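Local atomic coordinates of SAM-dependent methyltransferase (Pyrococcus horikoshii, PDB entry 1WZN), a protein that probably transfers methyl groups from S-adenosyl-L-methionine to an unidentified substrate, its cofactor pocket being occupied here by the product S-adenosyl-L-homocysteine. Residues A[46-51]-A[109-114]. Sequence-based numbering, arbitrary orientation.
Sequences LDLACG and VTMFFS. With SAH (S-adenosyl-L-homocysteine), chain F.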
loop_
_atom_site.group_PDB
_atom_site.type_symbol
_atom_site.label_atom_id
_atom_site.label_comp_id
_atom_site.label_asym_id
_atom_site.label_seq_id
_atom_site.Cartn_x
_atom_site.Cartn_y
_atom_site.Cartn_z
ATOM N N LEU A 46 -3.307 -31.535 -30.978
ATOM C CA LEU A 46 -1.982 -30.957 -31.168
ATOM C C LEU A 46 -1.826 -29.981 -30.006
ATOM O O LEU A 46 -2.601 -29.032 -29.896
ATOM C CB LEU A 46 -1.902 -30.178 -32.488
ATOM C CG LEU A 46 -0.639 -29.327 -32.703
ATOM C CD1 LEU A 46 0.588 -30.215 -32.730
ATOM C CD2 LEU A 46 -0.750 -28.549 -34.012
ATOM N N ASP A 47 -0.852 -30.218 -29.134
ATOM C CA ASP A 47 -0.637 -29.326 -27.998
ATOM C C ASP A 47 0.599 -28.468 -28.285
ATOM O O ASP A 47 1.729 -28.939 -28.190
ATOM C CB ASP A 47 -0.454 -30.143 -26.708
ATOM C CG ASP A 47 -0.361 -29.264 -25.474
ATOM O OD1 ASP A 47 -1.016 -28.198 -25.467
ATOM O OD2 ASP A 47 0.354 -29.635 -24.517
ATOM N N LEU A 48 0.361 -27.205 -28.644
ATOM C CA LEU A 48 1.419 -26.255 -28.996
ATOM C C LEU A 48 2.122 -25.648 -27.778
ATOM O O LEU A 48 1.471 -25.283 -26.805
ATOM C CB LEU A 48 0.821 -25.135 -29.861
ATOM C CG LEU A 48 0.121 -25.578 -31.165
ATOM C CD1 LEU A 48 -0.617 -24.390 -31.783
ATOM C CD2 LEU A 48 1.141 -26.119 -32.153
ATOM N N ALA A 49 3.445 -25.509 -27.872
ATOM C CA ALA A 49 4.280 -24.987 -26.784
ATOM C C ALA A 49 3.954 -25.828 -25.557
ATOM O O ALA A 49 3.622 -25.309 -24.490
ATOM C CB ALA A 49 3.983 -23.504 -26.531
ATOM N N CYS A 50 4.074 -27.145 -25.727
ATOM C CA CYS A 50 3.743 -28.113 -24.683
ATOM C C CYS A 50 4.623 -28.167 -23.445
ATOM O O CYS A 50 4.243 -28.798 -22.460
ATOM C CB CYS A 50 3.671 -29.522 -25.286
ATOM S SG CYS A 50 5.251 -30.118 -25.909
ATOM N N GLY A 51 5.790 -27.531 -23.490
ATOM C CA GLY A 51 6.682 -27.537 -22.338
ATOM C C GLY A 51 7.010 -28.939 -21.847
ATOM O O GLY A 51 7.309 -29.820 -22.654
ATOM N N VAL A 109 -6.683 -28.256 -31.181
ATOM C CA VAL A 109 -5.347 -27.708 -31.013
ATOM C C VAL A 109 -5.416 -26.943 -29.703
ATOM O O VAL A 109 -6.370 -26.199 -29.471
ATOM C CB VAL A 109 -4.985 -26.724 -32.143
ATOM C CG1 VAL A 109 -3.615 -26.102 -31.872
ATOM C CG2 VAL A 109 -4.973 -27.452 -33.494
ATOM N N THR A 110 -4.423 -27.139 -28.845
ATOM C CA THR A 110 -4.396 -26.459 -27.558
ATOM C C THR A 110 -3.085 -25.715 -27.334
ATOM O O THR A 110 -2.054 -26.034 -27.926
ATOM C CB THR A 110 -4.568 -27.460 -26.380
ATOM O OG1 THR A 110 -3.533 -28.453 -26.443
ATOM C CG2 THR A 110 -5.924 -28.152 -26.444
ATOM N N MET A 111 -3.147 -24.699 -26.484
ATOM C CA MET A 111 -1.971 -23.932 -26.100
ATOM C C MET A 111 -2.289 -23.563 -24.671
ATOM O O MET A 111 -3.093 -22.665 -24.421
ATOM C CB MET A 111 -1.791 -22.678 -26.946
ATOM C CG MET A 111 -0.583 -21.867 -26.494
ATOM S SD MET A 111 -0.085 -20.599 -27.664
ATOM C CE MET A 111 0.934 -21.573 -28.747
ATOM N N PHE A 112 -1.655 -24.267 -23.742
ATOM C CA PHE A 112 -1.914 -24.082 -22.322
ATOM C C PHE A 112 -0.953 -23.213 -21.533
ATOM O O PHE A 112 0.250 -23.160 -21.804
ATOM C CB PHE A 112 -1.977 -25.451 -21.628
ATOM C CG PHE A 112 -3.126 -26.318 -22.070
ATOM C CD1 PHE A 112 -4.435 -26.005 -21.707
ATOM C CD2 PHE A 112 -2.896 -27.455 -22.836
ATOM C CE1 PHE A 112 -5.501 -26.816 -22.101
ATOM C CE2 PHE A 112 -3.953 -28.272 -23.235
ATOM C CZ PHE A 112 -5.257 -27.956 -22.868
ATOM N N PHE A 113 -1.524 -22.537 -20.543
ATOM C CA PHE A 113 -0.791 -21.705 -19.600
ATOM C C PHE A 113 -0.196 -20.379 -20.062
ATOM O O PHE A 113 1.020 -20.163 -19.994
ATOM C CB PHE A 113 0.282 -22.560 -18.905
ATOM C CG PHE A 113 0.748 -22.002 -17.578
ATOM C CD1 PHE A 113 -0.162 -21.447 -16.680
ATOM C CD2 PHE A 113 2.093 -22.040 -17.224
ATOM C CE1 PHE A 113 0.264 -20.935 -15.449
ATOM C CE2 PHE A 113 2.528 -21.531 -15.994
ATOM C CZ PHE A 113 1.609 -20.978 -15.109
ATOM N N SER A 114 -1.070 -19.498 -20.540
ATOM C CA SER A 114 -0.694 -18.141 -20.935
ATOM C C SER A 114 0.336 -17.938 -22.024
ATOM O O SER A 114 0.860 -16.833 -22.166
ATOM C CB SER A 114 -0.213 -17.389 -19.693
ATOM O OG SER A 114 -1.043 -17.689 -18.587
HETATM N N SAH F . 1.986 -25.762 -22.101
HETATM C CA SAH F . 2.968 -26.017 -20.962
HETATM C CB SAH F . 4.114 -25.052 -20.837
HETATM C CG SAH F . 3.878 -23.573 -20.573
HETATM S SD SAH F . 5.549 -22.780 -20.592
HETATM C C SAH F . 2.093 -26.062 -19.629
HETATM O O SAH F . 0.859 -25.899 -19.690
HETATM O OXT SAH F . 2.748 -26.289 -18.537
HETATM C "C5'" SAH F . 5.609 -21.930 -22.122
HETATM C "C4'" SAH F . 6.246 -22.850 -23.275
HETATM O "O4'" SAH F . 6.239 -21.979 -24.412
HETATM C "C3'" SAH F . 7.699 -23.226 -23.097
HETATM O "O3'" SAH F . 7.844 -24.646 -23.032
HETATM C "C2'" SAH F . 8.400 -22.546 -24.344
HETATM O "O2'" SAH F . 9.523 -23.286 -24.806
HETATM C "C1'" SAH F . 7.258 -22.457 -25.341
HETATM N N9 SAH F . 7.367 -21.572 -26.345
HETATM C C8 SAH F . 7.532 -20.194 -26.377
HETATM N N7 SAH F . 7.593 -19.670 -27.557
HETATM C C5 SAH F . 7.461 -20.779 -28.439
HETATM C C6 SAH F . 7.448 -20.850 -29.872
HETATM N N6 SAH F . 7.573 -19.782 -30.673
HETATM N N1 SAH F . 7.295 -22.121 -30.387
HETATM C C2 SAH F . 7.166 -23.233 -29.607
HETATM N N3 SAH F . 7.172 -23.202 -28.227
HETATM C C4 SAH F . 7.324 -21.949 -27.716
HETATM O O HOH W 1 0.374 -26.089 -24.419
HETATM O O HOH W 2 1.741 -23.276 -24.120
#
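The Asp47 carboxylate meets the Phe112 ring obliquely, OD1 lying 3.3 Å from CD2 with the two planes 59° apart; Pro55 and Leu59 of helix 54-61 also pack against the Phe112 side chain. From above the carboxylate plane, Thr110 OG1 donates to Asp47 OD1 (2.7 Å), while water 1 is hydrogen-bonded to the same oxygen; OD2 turns to Thr56 OG1. CG anti to the backbone N (chi1 -175°) brings Asp47 OD1 over to Thr110 and Phe112. Water 1 also bonds Leu48 O and Phe112 N, bridging the two chains just where the strands end, with Leu48 O and Phe112 N 4.5 Å apart. An alanine here in place of Asp47 would probably leave Thr110 OG1 and this water without OD1, and Thr56 OG1 without its carboxylate partner.

Strands 44-48 and 106-111 are adjacent parallel strands in the Rossmann-like methyltransferase sheet, joined by Thr110 N to Leu46 O (2.8 Å) and Leu48 N to Thr110 O. Past their ends the chains diverge around the cofactor product: its amino N donates to Ala49 O (2.9 Å) and Phe112 O (3.1 Å), and water 2 links these two carbonyls. On the side away from Asp47, Leu48 CD1 presses tightly on Val109 CG1 (3.5 Å), and Met111, bent at chi3, brings CE against Leu48 CB (3.7 Å), beside helix 121-134.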